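Local coordinates for protein type I site-specific restriction-modification system, R (Restriction) subunit (Vibrio vulnificus, PDB 3H1T) that probably couples ATP hydrolysis to DNA translocation and cleavage, as the motor and nuclease subunit of a type I restriction-modification system, at residues Phe412-Ala417 / Ala524-Ser529; Phe118-Ser121 / Glu126-Glu129. All coordinates share one frame; numbering follows the deposited sequence.

Contact 1: Phe412-Ala417 / Ala524-Ser529; sequences FERVIA and ARVVNS
Val526 meets helix 412-420 through a single methyl, CG2, which points at the turn carrying Arg414 and Val415. The contact lies in the second RecA-like domain of a superfamily 2 helicase core, where the chain leaves strand 518-524 and runs toward helix 530-537, in whose last turn the helicase motif VI sequence begins. Val526 CG2 comes 3.5 Å from Val415 CG1, a tight methyl-to-methyl approach with the two short side chains set at a slant. It also lies 3.8 Å from Arg414 CB and 3.9 Å from Arg414 CG, touching the aliphatic root of an arginine that passes it at roughly a right angle. Val526 CG1 is anti to the backbone N (chi1 174°), which leaves CG2 beside that N and facing the helix. No hydrogen bond joins the segments, and the buried surface amounts to only 100 Å². Beyond its root the arginine bends off, and NH1 bonds to Ser560 OG, so its polar end is held by the loop before helix 561-564. Val415 also packs on Val447, and Val526 on Asp411. Arg525, whose CB points away from the helix, places NH1 in a salt bridge with Glu532. Ser529 then N-caps helix 530-537 through OG, which accepts a hydrogen bond from the backbone N of Glu532.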
# COMPACT_ATOMS: atom_id res chain seq x y z
N PHE A 412 7.20 28.55 -15.66
CA PHE A 412 6.37 29.60 -15.11
C PHE A 412 5.28 29.97 -16.12
O PHE A 412 4.23 30.49 -15.75
CB PHE A 412 7.22 30.83 -14.76
CG PHE A 412 8.38 30.52 -13.84
CD1 PHE A 412 8.30 29.48 -12.91
CD2 PHE A 412 9.53 31.30 -13.87
CE1 PHE A 412 9.36 29.22 -12.02
CE2 PHE A 412 10.60 31.05 -12.99
CZ PHE A 412 10.51 30.01 -12.06
N GLU A 413 5.53 29.68 -17.40
CA GLU A 413 4.55 29.94 -18.45
C GLU A 413 3.60 28.76 -18.47
O GLU A 413 2.50 28.81 -19.04
CB GLU A 413 5.22 30.04 -19.82
CG GLU A 413 4.28 30.45 -20.97
CD GLU A 413 4.44 29.58 -22.22
OE1 GLU A 413 3.97 28.42 -22.21
OE2 GLU A 413 5.04 30.06 -23.21
N ARG A 414 4.06 27.67 -17.86
CA ARG A 414 3.29 26.44 -17.78
C ARG A 414 2.02 26.74 -17.01
O ARG A 414 0.92 26.37 -17.44
CB ARG A 414 4.09 25.37 -17.04
CG ARG A 414 3.80 23.99 -17.56
CD ARG A 414 4.30 23.87 -19.00
NE ARG A 414 5.50 23.03 -19.08
CZ ARG A 414 5.48 21.71 -18.97
NH1 ARG A 414 4.34 21.07 -18.78
NH2 ARG A 414 6.62 21.02 -19.06
N VAL A 415 2.17 27.42 -15.89
CA VAL A 415 1.03 27.75 -15.05
C VAL A 415 0.22 28.86 -15.71
O VAL A 415 -0.99 28.94 -15.53
CB VAL A 415 1.47 28.19 -13.65
CG1 VAL A 415 2.68 27.37 -13.22
CG2 VAL A 415 1.78 29.65 -13.64
N ILE A 416 0.88 29.71 -16.49
CA ILE A 416 0.15 30.76 -17.19
C ILE A 416 -0.89 30.12 -18.09
O ILE A 416 -2.08 30.41 -17.99
CB ILE A 416 1.09 31.62 -18.07
CG1 ILE A 416 1.82 32.64 -17.19
CG2 ILE A 416 0.28 32.34 -19.16
CD1 ILE A 416 0.89 33.57 -16.47
N ALA A 417 -0.42 29.24 -18.97
CA ALA A 417 -1.27 28.53 -19.90
C ALA A 417 -2.37 27.75 -19.19
O ALA A 417 -3.50 27.73 -19.65
CB ALA A 417 -0.43 27.59 -20.76
N ALA A 524 -4.79 19.59 -13.42
CA ALA A 524 -4.84 20.92 -14.03
C ALA A 524 -3.79 21.77 -13.36
O ALA A 524 -4.01 22.94 -13.10
CB ALA A 524 -6.21 21.54 -13.86
N ARG A 525 -2.65 21.17 -13.10
CA ARG A 525 -1.58 21.86 -12.42
C ARG A 525 -0.22 21.32 -12.78
O ARG A 525 -0.09 20.25 -13.36
CB ARG A 525 -1.77 21.73 -10.91
CG ARG A 525 -1.46 20.33 -10.42
CD ARG A 525 -1.68 20.23 -8.95
NE ARG A 525 -1.11 21.39 -8.28
CZ ARG A 525 -0.38 21.33 -7.19
NH1 ARG A 525 -0.12 20.15 -6.63
NH2 ARG A 525 0.10 22.43 -6.64
N VAL A 526 0.79 22.09 -12.41
CA VAL A 526 2.17 21.71 -12.63
C VAL A 526 2.54 20.84 -11.45
O VAL A 526 2.54 21.29 -10.31
CB VAL A 526 3.11 22.96 -12.62
CG1 VAL A 526 4.57 22.51 -12.71
CG2 VAL A 526 2.77 23.88 -13.77
N VAL A 527 2.82 19.57 -11.73
CA VAL A 527 3.26 18.66 -10.68
C VAL A 527 4.77 18.84 -10.66
O VAL A 527 5.43 18.65 -11.69
CB VAL A 527 2.90 17.21 -11.01
CG1 VAL A 527 3.55 16.27 -10.00
CG2 VAL A 527 1.40 17.04 -10.98
N ASN A 528 5.33 19.22 -9.52
CA ASN A 528 6.76 19.44 -9.48
C ASN A 528 7.60 18.31 -8.90
O ASN A 528 8.81 18.45 -8.77
CB ASN A 528 7.09 20.75 -8.75
CG ASN A 528 8.39 21.40 -9.26
OD1 ASN A 528 9.50 21.01 -8.86
ND2 ASN A 528 8.25 22.36 -10.16
N SER A 529 6.96 17.19 -8.55
CA SER A 529 7.72 16.06 -8.00
C SER A 529 7.04 14.70 -8.17
O SER A 529 5.82 14.61 -8.27
CB SER A 529 8.05 16.30 -6.51
OG SER A 529 6.97 15.95 -5.66

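Contact 2: Phe118-Ser121 / Glu126-Glu129; sequences FAYS and EILE
Tyr120 lays the CD1-CE1 side of its ring along the aliphatic stem of Glu129, with CE1 3.4 Å from Glu129 CB and 3.2 Å from Glu129 CG. The two side chains run side by side in the same direction, on the sheet face that helix 146-157 covers through Leu149 and Arg152. Glu129 reaches this position with CG anti to its backbone N (chi1 175°) and the chain extended beyond. This brings OE2 to the ring edge near its plane, with the carboxylate itself turned 50° from the ring. Glu129 OE2 accepts from Tyr120 OH at 2.7 Å through its anti lone pair, the one facing away from the other carboxylate oxygen.

Beneath this pair lies a beta hairpin of the N-terminal mixed sheet, in a domain consistent with the nuclease part of type I restriction subunits. Strands 118-122 and 127-131 run antiparallel, their short segments at 151°. Tyr120 and Glu129 form a non-hydrogen-bonded pair; the adjoining Ser121 and Leu128 form a hydrogen-bonded one. Here Ser121 N donates to Leu128 O at 2.9 Å, and Leu128 N to Ser121 O at 2.7 Å, the latter nearly in line with the carbonyl. A CA-H...O contact of 3.3 Å from Tyr120 CA also reaches Leu128 O. Ser121 OG, on the other face, bonds to Val100 O.

Glu129 OE2 is gripped twice, by the tyrosine hydroxyl and by a salt bridge from Arg152 NH1. Both interactions would be expected to stabilise the carboxylate as an anion despite its burial; the hydroxyl joins the two strands, and the salt bridge ties the hairpin to helix 146-157.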
# COMPACT_ATOMS: atom_id res chain seq x y z
N PHE A 118 11.71 -21.19 2.26
CA PHE A 118 11.73 -22.60 1.90
C PHE A 118 10.67 -22.95 0.86
O PHE A 118 9.50 -22.61 1.01
CB PHE A 118 11.55 -23.46 3.17
CG PHE A 118 12.57 -23.16 4.23
CD1 PHE A 118 13.90 -23.54 4.06
CD2 PHE A 118 12.22 -22.39 5.34
CE1 PHE A 118 14.89 -23.14 4.97
CE2 PHE A 118 13.19 -21.99 6.26
CZ PHE A 118 14.53 -22.36 6.08
N ALA A 119 11.09 -23.62 -0.21
CA ALA A 119 10.14 -23.97 -1.25
C ALA A 119 10.25 -25.44 -1.64
O ALA A 119 11.35 -25.98 -1.73
CB ALA A 119 10.38 -23.09 -2.49
N TYR A 120 9.11 -26.09 -1.87
CA TYR A 120 9.09 -27.50 -2.23
C TYR A 120 8.26 -27.84 -3.44
O TYR A 120 7.21 -27.27 -3.67
CB TYR A 120 8.57 -28.32 -1.05
CG TYR A 120 9.37 -28.10 0.19
CD1 TYR A 120 10.54 -28.83 0.43
CD2 TYR A 120 9.03 -27.09 1.09
CE1 TYR A 120 11.35 -28.56 1.52
CE2 TYR A 120 9.83 -26.79 2.19
CZ TYR A 120 10.99 -27.53 2.39
OH TYR A 120 11.80 -27.20 3.45
N SER A 121 8.75 -28.77 -4.23
CA SER A 121 8.02 -29.24 -5.37
C SER A 121 7.94 -30.74 -5.11
O SER A 121 8.93 -31.36 -4.74
CB SER A 121 8.79 -28.93 -6.65
OG SER A 121 8.07 -29.40 -7.75
N GLU A 126 8.35 -38.17 -4.73
CA GLU A 126 9.59 -37.41 -4.64
C GLU A 126 9.37 -36.01 -4.07
O GLU A 126 8.28 -35.45 -4.18
CB GLU A 126 10.26 -37.29 -6.01
CG GLU A 126 10.93 -38.55 -6.49
CD GLU A 126 11.16 -38.52 -7.98
OE1 GLU A 126 10.18 -38.34 -8.73
OE2 GLU A 126 12.32 -38.68 -8.40
N ILE A 127 10.42 -35.46 -3.48
CA ILE A 127 10.35 -34.13 -2.89
C ILE A 127 11.59 -33.34 -3.27
O ILE A 127 12.71 -33.78 -3.03
CB ILE A 127 10.26 -34.23 -1.36
CG1 ILE A 127 9.00 -35.01 -0.97
CG2 ILE A 127 10.24 -32.84 -0.75
CD1 ILE A 127 8.95 -35.46 0.48
N LEU A 128 11.39 -32.19 -3.88
CA LEU A 128 12.50 -31.34 -4.30
C LEU A 128 12.47 -30.05 -3.47
O LEU A 128 11.46 -29.36 -3.45
CB LEU A 128 12.37 -30.99 -5.78
CG LEU A 128 13.59 -31.06 -6.70
CD1 LEU A 128 13.33 -30.07 -7.82
CD2 LEU A 128 14.89 -30.73 -5.97
N GLU A 129 13.57 -29.72 -2.81
CA GLU A 129 13.62 -28.53 -1.98
C GLU A 129 14.58 -27.45 -2.48
O GLU A 129 15.68 -27.75 -2.93
CB GLU A 129 14.02 -28.90 -0.55
CG GLU A 129 14.22 -27.72 0.39
CD GLU A 129 14.92 -28.07 1.70
OE1 GLU A 129 16.15 -28.30 1.68
OE2 GLU A 129 14.25 -28.11 2.75

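How the contacts relate
Contact 2 comes first along the chain and is complete well before contact 1 begins. They lie on opposite sides of the chain's centre, with centres 56 Å apart and nearest atoms about 38 Å apart. No sheet is shared. Contact 2 is local, joining neighbouring strands of the six-stranded N-terminal sheet, whereas contact 1 brings together segments separated by 106 residues at the surface of the C-terminal RecA-like domain. In sequence, the parallel sheet of the first RecA-like domain, with strands from 200-205 to 358-360, falls between them. The pair therefore samples the probable nuclease domain and the second motor domain of this fragment, modules built on separate sheets.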